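PDB 6HC6: aminopeptidase YwaD from Bacillus subtilis, which catalyses the release of N-terminal amino acids, including arginine, lysine and leucine, from peptides, using two zinc ions per subunit. Local coordinates for residues 54-59 / 258-263; 71-76 / 249-254; 156-161 / 173-178. One frame throughout, in Å; residues are numbered along the deposited sequence.

Interaction 1 of 3, residues 54-59 / 258-263; sequences QLSEAI and PGANDN. With ZN (zinc ion), chain D; ZN (zinc ion), chain E.
CB of Ser-56 approaches the peptide group that follows Pro-258 from one side of its plane, 3.1 Å from Pro-258 O. The proline ring turns its CB corner to the helix, 3.6 Å from Ser-56 O. Beside it, the methyl CB of Ala-260 stands 3.8 Å from Ser-56 OG. The other flat group, the carboxylate of Asp-262, points away from this packing and spans the two zinc ions, OD1 on one at 2.0 Å and OD2 on the other at 2.0 Å.

Ser-56 OG sits between the backbone N and the carbonyl carbon (chi1 70°), which brings it back to its own helix, where it bonds to Ile-52 O. What Ser-56 offers to 258-263 is therefore mostly its methylene. Pro-258 O is taken by Arg-62 NH1. The contact joins the last turn of helix 45-59, a wider pi-type turn, to the start of helix 260-277, where Gly-259 is the N-cap residue with a positive phi of 61°. Asp-405 secures this start by bonds to Ala-260 and Asn-261.

A cis peptide links Asp-262 to Asn-263, as in other M28 aminopeptidases. His-250 and Asp-323 join Asp-262 on the zinc held by OD1; Glu-295, His-401 and Glu-452 join it on the one held by OD2; a water also bridges the pair. The packing of small groups at the start of helix 260-277 precedes, by two residues, the aspartate that bridges the metals, and the carboxylate bridge, one oxygen to each zinc, fixes the rotation of that group.

Interaction 2 of 3, residues 71-76 / 249-254; sequences KSALLI and AHYDSV. With ZN (zinc ion), chain D.
This is a buried, largely apolar contact in which the ring of Tyr-251, just beyond the end of strand 244-250, packs on one side of helix 67-82. Three residues of the helix receive it. CD1 of Ile-76 makes the tightest approach to the ring carbons, 3.5 Å from Tyr-251 CG, coming in obliquely. Ser-72 meets the ring at its edge through its methylene, CB lying 3.8 Å from Tyr-251 CD2. Farther out, the methyl CB of Ala-73 comes to 3.5 Å from Tyr-251 OH.

The CG of Tyr-251 is held between its backbone N and carbonyl carbon (chi1 69°), which sends the ring from the strand end out to the helix. The polar ends are satisfied by other residues: Tyr-251 OH bonds to Gln-228 O, and Ser-72 OG to Ala-68 O. Ile-230 of strand 226-234, two places along the sheet from 244-250, touches Ala-73, Ile-76 and Tyr-251, extending the apolar layer between helix and sheet.

On the other flank of the same turn is the metal centre. His-250 gives NE2 to a zinc ion at 2.2 Å, while its ND1 donates to Asp-252 OD1 at 3.0 Å. That bond is bent, 136° at the hydrogen, and reaches OD1 from above the carboxylate plane. A weak second bond runs from ND1 to Asp-252 O. Asp-252 OD2 is in turn anchored by Glu-295 N. With both imidazole nitrogens engaged, the rotation of His-250 is fixed; Asp-252 acts as a second-shell residue that positions this first-shell ligand, beside a tyrosine packed into the core.

Interaction 3 of 3, residues 156-161 / 173-178; sequences LTYYEK and VIIYNN
Tyr-158 and Ile-175 meet because each sends its branch away from its own carbonyl carbon: CG of Tyr-158 is placed anti to that atom (chi1 -62°), as is CG1 of Ile-175, which then runs on extended (chi2 175°) so that CD1 extends under the helix. There CD1 of Ile-175 lies 3.9 Å from Tyr-158 CD1, at an oblique approach to the ring, and the second branch, CG2, comes to 4.0 Å from Tyr-158 CE1. Both methyls come from the same side of the ring, CD1 near its CD1 corner and CG2 near the CD1-CE1 bond. One helical turn on, Lys-161 lays its aliphatic chain over the isoleucine, with CD 4.2 Å from Ile-175 CD1.

These residues belong to a beta-alpha-beta crossover of the PA domain: strand 148-152, helix 158-167 and strand 172-176, the two strands running parallel and adjacent in the sheet. Ile-175 and Val-173 direct their side chains to the helix, so the hydrophobic layer between helix and sheet is built from this side of the strand.

Past its CD the lysine bends, and NZ donates to three backbone carbonyls, those of Leu-134, Ser-152 and Gly-154; the buried ammonium is satisfied by neutral oxygens while its methylenes serve the apolar layer. The helix start is secured by a capping box. Thr-157 OG1 accepts from Glu-160 N at 3.1 Å, and Thr-157 N donates back to Glu-160 OE2 at 3.3 Å, a longer bond that meets the carboxylate from above its plane. Backbone bonding between Tyr-158 and Ile-454 ties this helix start to the C-terminal tail of the chain.

All three contacts are buried, yet they serve two different parts of the chain. Interactions 1 and 2 adjoin, with centres 9 Å apart, in the peptidase part: their helices 45-59 and 67-82 are consecutive, as are strand 244-250 and helix 260-277, and both reach the same zinc ion, through Asp-262 and His-250. Interaction 3 lies about 29 Å from either, centre to centre, within the PA domain, and joins elements close in sequence, whereas the segments of interactions 1 and 2 are more than 170 residues apart. Small groups pack in interaction 1, a tyrosine ring in interaction 2, and an isoleucine under a tyrosine and a lysine in interaction 3, which includes no metal ligand.

Interaction 1 of 3, residues 54-59 / 258-263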
ATOM      1  N   GLN A  54     -11.114 -12.563   8.176  1.00 23.16           N
ATOM      2  CA  GLN A  54     -10.025 -12.917   9.077  1.00 30.03           C
ATOM      3  C   GLN A  54      -9.021 -11.779   9.199  1.00 27.72           C
ATOM      4  O   GLN A  54      -8.557 -11.462  10.301  1.00 28.76           O
ATOM      5  CB  GLN A  54      -9.332 -14.180   8.579  1.00 31.36           C
ATOM      6  CG  GLN A  54     -10.181 -15.429   8.648  1.00 35.83           C
ATOM      7  CD  GLN A  54      -9.389 -16.671   8.261  1.00 43.45           C
ATOM      8  OE1 GLN A  54      -8.882 -16.775   7.144  1.00 47.82           O
ATOM      9  NE2 GLN A  54      -9.271 -17.612   9.188  1.00 53.34           N
ATOM     10  N   LEU A  55      -8.673 -11.151   8.077  1.00 21.68           N
ATOM     11  CA  LEU A  55      -7.638 -10.125   8.103  1.00 19.83           C
ATOM     12  C   LEU A  55      -8.155  -8.805   8.655  1.00 21.16           C
ATOM     13  O   LEU A  55      -7.470  -8.159   9.451  1.00 24.03           O
ATOM     14  CB  LEU A  55      -7.062  -9.911   6.705  1.00 16.86           C
ATOM     15  CG  LEU A  55      -6.250 -11.049   6.092  1.00 18.34           C
ATOM     16  CD1 LEU A  55      -6.071 -10.841   4.604  1.00 18.68           C
ATOM     17  CD2 LEU A  55      -4.891 -11.208   6.789  1.00 25.01           C
ATOM     18  N   SER A  56      -9.345  -8.370   8.229  1.00 21.22           N
ATOM     19  CA  SER A  56      -9.797  -7.021   8.540  1.00 23.28           C
ATOM     20  C   SER A  56     -10.724  -6.947   9.741  1.00 25.95           C
ATOM     21  O   SER A  56     -10.870  -5.862  10.315  1.00 24.20           O
ATOM     22  CB  SER A  56     -10.507  -6.402   7.332  1.00 23.36           C
ATOM     23  OG  SER A  56     -11.748  -7.037   7.114  1.00 27.80           O
ATOM     24  N   GLU A  57     -11.363  -8.056  10.120  1.00 22.13           N
ATOM     25  CA  GLU A  57     -12.236  -8.106  11.288  1.00 24.65           C
ATOM     26  C   GLU A  57     -11.607  -8.833  12.466  1.00 30.77           C
ATOM     27  O   GLU A  57     -11.544  -8.288  13.576  1.00 32.72           O
ATOM     28  CB  GLU A  57     -13.561  -8.785  10.929  1.00 37.13           C
ATOM     29  CG  GLU A  57     -14.347  -8.124   9.818  1.00 34.14           C
ATOM     30  CD  GLU A  57     -15.766  -8.648   9.764  1.00 46.47           C
ATOM     31  OE1 GLU A  57     -16.694  -7.887  10.108  1.00 51.13           O
ATOM     32  OE2 GLU A  57     -15.948  -9.829   9.387  1.00 44.81           O
ATOM     33  N   ALA A  58     -11.164 -10.075  12.264  1.00 28.07           N
ATOM     34  CA  ALA A  58     -10.575 -10.817  13.373  1.00 38.75           C
ATOM     35  C   ALA A  58      -9.244 -10.214  13.796  1.00 35.92           C
ATOM     36  O   ALA A  58      -8.905 -10.229  14.984  1.00 38.55           O
ATOM     37  CB  ALA A  58     -10.404 -12.290  12.997  1.00 37.51           C
ATOM     38  N   ILE A  59      -8.494  -9.658  12.851  1.00 30.74           N
ATOM     39  CA  ILE A  59      -7.218  -9.037  13.167  1.00 31.77           C
ATOM     40  C   ILE A  59      -7.376  -7.521  13.194  1.00 26.69           C
ATOM     41  O   ILE A  59      -7.089  -6.882  14.209  1.00 34.08           O
ATOM     42  CB  ILE A  59      -6.140  -9.493  12.167  1.00 27.02           C
ATOM     43  CG1 ILE A  59      -5.889 -10.993  12.366  1.00 29.15           C
ATOM     44  CG2 ILE A  59      -4.864  -8.693  12.352  1.00 25.15           C
ATOM     45  CD1 ILE A  59      -4.905 -11.594  11.389  1.00 31.60           C
ATOM     46  N   PRO A 258      -9.172  -0.844   8.719  1.00 15.94           N
ATOM     47  CA  PRO A 258      -9.211  -2.312   8.674  1.00 15.43           C
ATOM     48  C   PRO A 258      -8.642  -2.879   7.391  1.00 23.84           C
ATOM     49  O   PRO A 258      -8.376  -4.084   7.343  1.00 20.16           O
ATOM     50  CB  PRO A 258     -10.706  -2.646   8.799  1.00 16.57           C
ATOM     51  CG  PRO A 258     -11.358  -1.375   9.360  1.00 19.85           C
ATOM     52  CD  PRO A 258     -10.510  -0.240   8.847  1.00 21.10           C
ATOM     53  N   GLY A 259      -8.468  -2.062   6.354  1.00 19.25           N
ATOM     54  CA  GLY A 259      -7.816  -2.557   5.146  1.00 14.22           C
ATOM     55  C   GLY A 259      -8.555  -3.707   4.496  1.00 17.29           C
ATOM     56  O   GLY A 259      -7.929  -4.646   3.983  1.00 18.08           O
ATOM     57  N   ALA A 260      -9.881  -3.679   4.541  1.00 20.81           N
ATOM     58  CA  ALA A 260     -10.645  -4.743   3.900  1.00 17.20           C
ATOM     59  C   ALA A 260     -10.389  -4.756   2.400  1.00 18.58           C
ATOM     60  O   ALA A 260     -10.017  -5.794   1.832  1.00 18.10           O
ATOM     61  CB  ALA A 260     -12.130  -4.576   4.201  1.00 16.33           C
ATOM     62  N   ASN A 261     -10.562  -3.604   1.739  1.00 17.39           N
ATOM     63  CA  ASN A 261     -10.272  -3.540   0.312  1.00 15.33           C
ATOM     64  C   ASN A 261      -8.807  -3.224  -0.009  1.00 16.94           C
ATOM     65  O   ASN A 261      -8.260  -3.767  -0.978  1.00 17.03           O
ATOM     66  CB  ASN A 261     -11.171  -2.505  -0.374  1.00 16.09           C
ATOM     67  CG  ASN A 261     -11.185  -2.705  -1.865  1.00 21.61           C
ATOM     68  OD1 ASN A 261     -11.217  -3.862  -2.323  1.00 19.82           O
ATOM     69  ND2 ASN A 261     -11.092  -1.616  -2.638  1.00 19.53           N
ATOM     70  N   ASP A 262      -8.165  -2.331   0.757  1.00 16.06           N
ATOM     71  CA  ASP A 262      -6.739  -2.008   0.592  1.00 17.75           C
ATOM     72  C   ASP A 262      -5.966  -2.571   1.786  1.00 16.96           C
ATOM     73  O   ASP A 262      -5.744  -1.859   2.763  1.00 15.57           O
ATOM     74  CB  ASP A 262      -6.536  -0.471   0.503  1.00 20.04           C
ATOM     75  CG  ASP A 262      -5.130  -0.094   0.095  1.00 18.99           C
ATOM     76  OD1 ASP A 262      -4.436  -0.967  -0.486  1.00 15.70           O
ATOM     77  OD2 ASP A 262      -4.710   1.070   0.355  1.00 14.99           O
ATOM     78  N   ASN A 263      -5.515  -3.832   1.708  1.00 15.21           N
ATOM     79  CA  ASN A 263      -5.623  -4.698   0.545  1.00 14.64           C
ATOM     80  C   ASN A 263      -5.925  -6.125   0.989  1.00 17.08           C
ATOM     81  O   ASN A 263      -5.344  -7.084   0.490  1.00 17.30           O
ATOM     82  CB  ASN A 263      -4.327  -4.652  -0.272  1.00 13.33           C
ATOM     83  CG  ASN A 263      -4.433  -5.440  -1.567  1.00 15.03           C
ATOM     84  OD1 ASN A 263      -5.508  -5.522  -2.158  1.00 15.56           O
ATOM     85  ND2 ASN A 263      -3.317  -6.015  -2.014  1.00 15.12           N
TER
HETATM   86 ZN    ZN D 501      -2.899  -1.103  -1.790  1.00 19.43          ZN
HETATM   87 ZN    ZN E 502      -2.850   1.923   0.471  1.00 21.49          ZN
HETATM   88  O   HOH W   1      -3.338   0.490  -2.912  1.00 22.27           O
HETATM   89  O   HOH W   2      -1.791   0.389  -0.886  1.00 18.72           O

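Interaction 2 of 3, residues 71-76 / 249-254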
ATOM      1  N   LYS A  71       0.788 -11.266  13.016  1.00 26.12           N
ATOM      2  CA  LYS A  71      -0.290 -12.246  13.124  1.00 25.06           C
ATOM      3  C   LYS A  71      -0.846 -12.589  11.749  1.00 25.61           C
ATOM      4  O   LYS A  71      -1.115 -13.761  11.448  1.00 26.09           O
ATOM      5  CB  LYS A  71      -1.398 -11.695  14.026  1.00 31.69           C
ATOM      6  CG  LYS A  71      -2.367 -12.720  14.570  1.00 42.84           C
ATOM      7  CD  LYS A  71      -2.869 -12.295  15.942  1.00 50.59           C
ATOM      8  CE  LYS A  71      -3.895 -13.271  16.497  1.00 56.63           C
ATOM      9  NZ  LYS A  71      -5.240 -13.051  15.890  1.00 56.48           N
ATOM     10  N   SER A  72      -1.012 -11.573  10.896  1.00 24.32           N
ATOM     11  CA  SER A  72      -1.516 -11.803   9.547  1.00 21.43           C
ATOM     12  C   SER A  72      -0.556 -12.657   8.735  1.00 23.56           C
ATOM     13  O   SER A  72      -0.988 -13.514   7.953  1.00 22.78           O
ATOM     14  CB  SER A  72      -1.748 -10.467   8.837  1.00 18.76           C
ATOM     15  OG  SER A  72      -2.625  -9.663   9.580  1.00 24.84           O
ATOM     16  N   ALA A  73       0.751 -12.437   8.906  1.00 23.05           N
ATOM     17  CA  ALA A  73       1.731 -13.248   8.190  1.00 20.21           C
ATOM     18  C   ALA A  73       1.620 -14.713   8.584  1.00 23.30           C
ATOM     19  O   ALA A  73       1.700 -15.601   7.727  1.00 24.53           O
ATOM     20  CB  ALA A  73       3.145 -12.725   8.451  1.00 24.93           C
ATOM     21  N   LEU A  74       1.440 -14.982   9.879  1.00 26.77           N
ATOM     22  CA  LEU A  74       1.230 -16.354  10.332  1.00 28.17           C
ATOM     23  C   LEU A  74      -0.009 -16.959   9.687  1.00 23.62           C
ATOM     24  O   LEU A  74      -0.012 -18.133   9.302  1.00 25.99           O
ATOM     25  CB  LEU A  74       1.094 -16.387  11.854  1.00 27.38           C
ATOM     26  CG  LEU A  74       2.283 -15.936  12.705  1.00 30.64           C
ATOM     27  CD1 LEU A  74       1.991 -16.159  14.199  1.00 32.46           C
ATOM     28  CD2 LEU A  74       3.536 -16.688  12.293  1.00 33.74           C
ATOM     29  N   LEU A  75      -1.085 -16.180   9.587  1.00 27.11           N
ATOM     30  CA  LEU A  75      -2.310 -16.699   8.991  1.00 26.27           C
ATOM     31  C   LEU A  75      -2.114 -17.004   7.513  1.00 25.02           C
ATOM     32  O   LEU A  75      -2.569 -18.046   7.019  1.00 27.79           O
ATOM     33  CB  LEU A  75      -3.442 -15.696   9.188  1.00 28.77           C
ATOM     34  CG  LEU A  75      -4.678 -15.880   8.312  1.00 39.00           C
ATOM     35  CD1 LEU A  75      -5.469 -17.098   8.766  1.00 42.73           C
ATOM     36  CD2 LEU A  75      -5.527 -14.625   8.393  1.00 36.31           C
ATOM     37  N   ILE A  76      -1.433 -16.114   6.795  1.00 23.10           N
ATOM     38  CA  ILE A  76      -1.231 -16.305   5.364  1.00 22.87           C
ATOM     39  C   ILE A  76      -0.320 -17.491   5.111  1.00 25.15           C
ATOM     40  O   ILE A  76      -0.582 -18.309   4.220  1.00 26.77           O
ATOM     41  CB  ILE A  76      -0.679 -15.017   4.730  1.00 21.32           C
ATOM     42  CG1 ILE A  76      -1.712 -13.906   4.821  1.00 23.49           C
ATOM     43  CG2 ILE A  76      -0.264 -15.258   3.282  1.00 23.99           C
ATOM     44  CD1 ILE A  76      -1.095 -12.518   4.748  1.00 22.68           C
ATOM     45  N   ALA A 249       0.268  -9.633  -3.731  1.00 15.00           N
ATOM     46  CA  ALA A 249      -0.670  -8.721  -3.081  1.00 13.50           C
ATOM     47  C   ALA A 249      -0.079  -8.311  -1.741  1.00 19.21           C
ATOM     48  O   ALA A 249       0.513  -9.145  -1.064  1.00 19.99           O
ATOM     49  CB  ALA A 249      -2.020  -9.413  -2.865  1.00 15.25           C
ATOM     50  N   HIS A 250      -0.239  -7.050  -1.356  1.00 15.38           N
ATOM     51  CA  HIS A 250       0.259  -6.628  -0.050  1.00 12.84           C
ATOM     52  C   HIS A 250      -0.799  -6.854   1.020  1.00 16.61           C
ATOM     53  O   HIS A 250      -1.994  -6.678   0.780  1.00 16.43           O
ATOM     54  CB  HIS A 250       0.737  -5.170  -0.074  1.00 11.19           C
ATOM     55  CG  HIS A 250      -0.350  -4.128  -0.107  1.00 11.95           C
ATOM     56  ND1 HIS A 250      -0.873  -3.561   1.037  1.00 14.01           N
ATOM     57  CD2 HIS A 250      -0.915  -3.460  -1.142  1.00 15.74           C
ATOM     58  CE1 HIS A 250      -1.770  -2.644   0.715  1.00 14.84           C
ATOM     59  NE2 HIS A 250      -1.792  -2.535  -0.606  1.00 11.62           N
ATOM     60  N   TYR A 251      -0.356  -7.253   2.208  1.00 13.88           N
ATOM     61  CA  TYR A 251      -1.295  -7.623   3.258  1.00 15.84           C
ATOM     62  C   TYR A 251      -1.253  -6.651   4.430  1.00 15.02           C
ATOM     63  O   TYR A 251      -1.949  -6.874   5.431  1.00 18.80           O
ATOM     64  CB  TYR A 251      -1.040  -9.065   3.718  1.00 15.11           C
ATOM     65  CG  TYR A 251       0.252  -9.274   4.472  1.00 15.30           C
ATOM     66  CD1 TYR A 251       1.458  -9.438   3.801  1.00 14.02           C
ATOM     67  CD2 TYR A 251       0.259  -9.336   5.847  1.00 18.53           C
ATOM     68  CE1 TYR A 251       2.646  -9.610   4.490  1.00 15.77           C
ATOM     69  CE2 TYR A 251       1.444  -9.530   6.558  1.00 22.49           C
ATOM     70  CZ  TYR A 251       2.629  -9.661   5.868  1.00 19.69           C
ATOM     71  OH  TYR A 251       3.813  -9.849   6.543  1.00 22.06           O
ATOM     72  N   ASP A 252      -0.497  -5.556   4.317  1.00 15.91           N
ATOM     73  CA  ASP A 252      -0.562  -4.521   5.344  1.00 17.94           C
ATOM     74  C   ASP A 252      -1.601  -3.465   4.977  1.00 20.46           C
ATOM     75  O   ASP A 252      -2.076  -3.395   3.844  1.00 16.52           O
ATOM     76  CB  ASP A 252       0.802  -3.873   5.557  1.00 15.44           C
ATOM     77  CG  ASP A 252       1.271  -3.068   4.354  1.00 17.46           C
ATOM     78  OD1 ASP A 252       1.184  -3.596   3.217  1.00 16.84           O
ATOM     79  OD2 ASP A 252       1.750  -1.927   4.548  1.00 16.36           O
ATOM     80  N   SER A 253      -1.961  -2.643   5.963  1.00 15.57           N
ATOM     81  CA  SER A 253      -2.902  -1.544   5.752  1.00 15.48           C
ATOM     82  C   SER A 253      -2.401  -0.317   6.499  1.00 17.56           C
ATOM     83  O   SER A 253      -1.482  -0.401   7.315  1.00 17.65           O
ATOM     84  CB  SER A 253      -4.322  -1.908   6.201  1.00 19.77           C
ATOM     85  OG  SER A 253      -4.406  -1.969   7.610  1.00 20.46           O
ATOM     86  N   VAL A 254      -3.016   0.830   6.221  1.00 14.19           N
ATOM     87  CA  VAL A 254      -2.611   2.088   6.863  1.00 18.07           C
ATOM     88  C   VAL A 254      -3.241   2.175   8.250  1.00 21.30           C
ATOM     89  O   VAL A 254      -4.254   1.508   8.525  1.00 19.06           O
ATOM     90  CB  VAL A 254      -2.985   3.317   6.010  1.00 18.88           C
ATOM     91  CG1 VAL A 254      -2.366   3.233   4.602  1.00 17.11           C
ATOM     92  CG2 VAL A 254      -4.501   3.480   5.933  1.00 19.73           C
TER
HETATM   93 ZN    ZN D 501      -2.899  -1.103  -1.790  1.00 19.43          ZN
HETATM   94  O   HOH W   1      -3.338   0.490  -2.912  1.00 22.27           O
HETATM   95  O   HOH W   2      -1.791   0.389  -0.886  1.00 18.72           O

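Interaction 3 of 3, residues 156-161 / 173-178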
ATOM      1  N   LEU A 156       2.049  21.849  -2.685  1.00 37.79           N
ATOM      2  CA  LEU A 156       3.348  21.212  -2.539  1.00 38.98           C
ATOM      3  C   LEU A 156       3.215  19.812  -1.949  1.00 34.31           C
ATOM      4  O   LEU A 156       2.236  19.486  -1.277  1.00 33.99           O
ATOM      5  CB  LEU A 156       4.258  22.046  -1.639  1.00 35.05           C
ATOM      6  CG  LEU A 156       4.312  23.534  -1.949  1.00 40.19           C
ATOM      7  CD1 LEU A 156       5.303  24.253  -1.046  1.00 43.74           C
ATOM      8  CD2 LEU A 156       4.680  23.688  -3.389  1.00 48.93           C
ATOM      9  N   THR A 157       4.232  18.986  -2.193  1.00 33.14           N
ATOM     10  CA  THR A 157       4.305  17.718  -1.480  1.00 27.42           C
ATOM     11  C   THR A 157       4.589  17.956   0.003  1.00 30.51           C
ATOM     12  O   THR A 157       5.093  19.006   0.410  1.00 31.01           O
ATOM     13  CB  THR A 157       5.388  16.814  -2.071  1.00 34.00           C
ATOM     14  OG1 THR A 157       6.678  17.397  -1.849  1.00 33.90           O
ATOM     15  CG2 THR A 157       5.163  16.627  -3.562  1.00 36.21           C
ATOM     16  N   TYR A 158       4.253  16.954   0.816  1.00 27.06           N
ATOM     17  CA  TYR A 158       4.521  17.051   2.247  1.00 23.89           C
ATOM     18  C   TYR A 158       6.009  17.194   2.513  1.00 31.09           C
ATOM     19  O   TYR A 158       6.418  17.950   3.403  1.00 30.44           O
ATOM     20  CB  TYR A 158       3.982  15.825   2.966  1.00 25.29           C
ATOM     21  CG  TYR A 158       2.499  15.662   2.852  1.00 21.65           C
ATOM     22  CD1 TYR A 158       1.642  16.733   3.079  1.00 29.65           C
ATOM     23  CD2 TYR A 158       1.945  14.436   2.530  1.00 22.99           C
ATOM     24  CE1 TYR A 158       0.272  16.581   2.994  1.00 30.64           C
ATOM     25  CE2 TYR A 158       0.572  14.275   2.435  1.00 26.96           C
ATOM     26  CZ  TYR A 158      -0.258  15.349   2.677  1.00 32.67           C
ATOM     27  OH  TYR A 158      -1.622  15.186   2.582  1.00 36.52           O
ATOM     28  N   TYR A 159       6.837  16.474   1.752  1.00 24.40           N
ATOM     29  CA  TYR A 159       8.277  16.598   1.933  1.00 24.79           C
ATOM     30  C   TYR A 159       8.740  18.027   1.665  1.00 28.28           C
ATOM     31  O   TYR A 159       9.514  18.597   2.447  1.00 30.04           O
ATOM     32  CB  TYR A 159       9.029  15.620   1.025  1.00 25.02           C
ATOM     33  CG  TYR A 159      10.511  15.849   1.112  1.00 33.63           C
ATOM     34  CD1 TYR A 159      11.178  15.678   2.318  1.00 36.21           C
ATOM     35  CD2 TYR A 159      11.243  16.287   0.011  1.00 38.47           C
ATOM     36  CE1 TYR A 159      12.534  15.914   2.427  1.00 43.81           C
ATOM     37  CE2 TYR A 159      12.607  16.519   0.105  1.00 42.17           C
ATOM     38  CZ  TYR A 159      13.246  16.329   1.319  1.00 48.76           C
ATOM     39  OH  TYR A 159      14.598  16.554   1.440  1.00 55.68           O
ATOM     40  N   GLU A 160       8.269  18.624   0.564  1.00 25.89           N
ATOM     41  CA  GLU A 160       8.670  19.990   0.224  1.00 28.52           C
ATOM     42  C   GLU A 160       8.300  20.958   1.340  1.00 35.46           C
ATOM     43  O   GLU A 160       9.086  21.846   1.692  1.00 32.66           O
ATOM     44  CB  GLU A 160       8.023  20.425  -1.091  1.00 37.45           C
ATOM     45  CG  GLU A 160       8.867  20.123  -2.335  1.00 55.11           C
ATOM     46  CD  GLU A 160       8.031  19.840  -3.581  1.00 66.32           C
ATOM     47  OE1 GLU A 160       8.546  19.170  -4.506  1.00 69.13           O
ATOM     48  OE2 GLU A 160       6.865  20.285  -3.638  1.00 62.04           O
ATOM     49  N   LYS A 161       7.103  20.799   1.907  1.00 30.57           N
ATOM     50  CA  LYS A 161       6.697  21.645   3.023  1.00 28.98           C
ATOM     51  C   LYS A 161       7.629  21.451   4.210  1.00 27.68           C
ATOM     52  O   LYS A 161       8.124  22.425   4.790  1.00 35.20           O
ATOM     53  CB  LYS A 161       5.251  21.335   3.422  1.00 31.02           C
ATOM     54  CG  LYS A 161       4.223  21.577   2.318  1.00 30.44           C
ATOM     55  CD  LYS A 161       2.882  20.974   2.709  1.00 28.19           C
ATOM     56  CE  LYS A 161       1.851  21.144   1.592  1.00 27.82           C
ATOM     57  NZ  LYS A 161       1.355  22.542   1.469  1.00 30.87           N
ATOM     58  N   VAL A 173       7.083  20.423  12.374  1.00 25.69           N
ATOM     59  CA  VAL A 173       6.130  20.729  11.318  1.00 25.66           C
ATOM     60  C   VAL A 173       4.828  20.036  11.665  1.00 26.16           C
ATOM     61  O   VAL A 173       4.815  18.829  11.926  1.00 24.28           O
ATOM     62  CB  VAL A 173       6.624  20.261   9.932  1.00 27.14           C
ATOM     63  CG1 VAL A 173       5.596  20.598   8.850  1.00 30.14           C
ATOM     64  CG2 VAL A 173       7.964  20.885   9.595  1.00 28.22           C
ATOM     65  N   ILE A 174       3.741  20.797  11.687  1.00 23.84           N
ATOM     66  CA  ILE A 174       2.388  20.258  11.762  1.00 23.25           C
ATOM     67  C   ILE A 174       1.698  20.612  10.452  1.00 21.92           C
ATOM     68  O   ILE A 174       1.551  21.795  10.119  1.00 25.14           O
ATOM     69  CB  ILE A 174       1.621  20.823  12.968  1.00 24.42           C
ATOM     70  CG1 ILE A 174       2.403  20.564  14.263  1.00 21.25           C
ATOM     71  CG2 ILE A 174       0.212  20.258  13.024  1.00 24.07           C
ATOM     72  CD1 ILE A 174       1.810  21.239  15.494  1.00 24.94           C
ATOM     73  N   ILE A 175       1.301  19.599   9.693  1.00 25.05           N
ATOM     74  CA  ILE A 175       0.577  19.797   8.444  1.00 23.98           C
ATOM     75  C   ILE A 175      -0.866  19.396   8.690  1.00 23.76           C
ATOM     76  O   ILE A 175      -1.125  18.299   9.192  1.00 24.98           O
ATOM     77  CB  ILE A 175       1.196  18.983   7.292  1.00 23.76           C
ATOM     78  CG1 ILE A 175       2.679  19.331   7.140  1.00 26.11           C
ATOM     79  CG2 ILE A 175       0.445  19.255   6.003  1.00 23.55           C
ATOM     80  CD1 ILE A 175       3.430  18.502   6.098  1.00 27.35           C
ATOM     81  N   TYR A 176      -1.806  20.284   8.381  1.00 24.58           N
ATOM     82  CA  TYR A 176      -3.210  19.961   8.588  1.00 24.25           C
ATOM     83  C   TYR A 176      -3.935  19.815   7.257  1.00 28.17           C
ATOM     84  O   TYR A 176      -3.652  20.533   6.290  1.00 29.02           O
ATOM     85  CB  TYR A 176      -3.909  20.996   9.478  1.00 21.22           C
ATOM     86  CG  TYR A 176      -3.987  22.406   8.963  1.00 26.01           C
ATOM     87  CD1 TYR A 176      -2.943  23.307   9.178  1.00 28.61           C
ATOM     88  CD2 TYR A 176      -5.133  22.868   8.334  1.00 32.74           C
ATOM     89  CE1 TYR A 176      -3.033  24.626   8.739  1.00 32.08           C
ATOM     90  CE2 TYR A 176      -5.227  24.186   7.897  1.00 34.01           C
ATOM     91  CZ  TYR A 176      -4.176  25.052   8.099  1.00 31.10           C
ATOM     92  OH  TYR A 176      -4.276  26.358   7.659  1.00 35.42           O
ATOM     93  N   ASN A 177      -4.865  18.866   7.223  1.00 27.38           N
ATOM     94  CA  ASN A 177      -5.585  18.554   5.998  1.00 29.59           C
ATOM     95  C   ASN A 177      -6.371  19.770   5.526  1.00 26.75           C
ATOM     96  O   ASN A 177      -6.847  20.574   6.326  1.00 29.19           O
ATOM     97  CB  ASN A 177      -6.529  17.378   6.235  1.00 23.08           C
ATOM     98  CG  ASN A 177      -6.714  16.525   5.008  1.00 26.05           C
ATOM     99  OD1 ASN A 177      -6.667  17.015   3.880  1.00 30.14           O
ATOM    100  ND2 ASN A 177      -6.947  15.232   5.219  1.00 26.06           N
ATOM    101  N   ASN A 178      -6.479  19.921   4.207  1.00 33.53           N
ATOM    102  CA  ASN A 178      -7.399  20.885   3.622  1.00 32.74           C
ATOM    103  C   ASN A 178      -8.719  20.240   3.239  1.00 36.43           C
ATOM    104  O   ASN A 178      -9.584  20.907   2.667  1.00 41.71           O
ATOM    105  CB  ASN A 178      -6.773  21.559   2.397  1.00 40.15           C
ATOM    106  CG  ASN A 178      -6.472  20.578   1.270  1.00 43.54           C
ATOM    107  OD1 ASN A 178      -6.364  19.373   1.483  1.00 39.43           O
ATOM    108  ND2 ASN A 178      -6.340  21.103   0.061  1.00 48.06           N
TER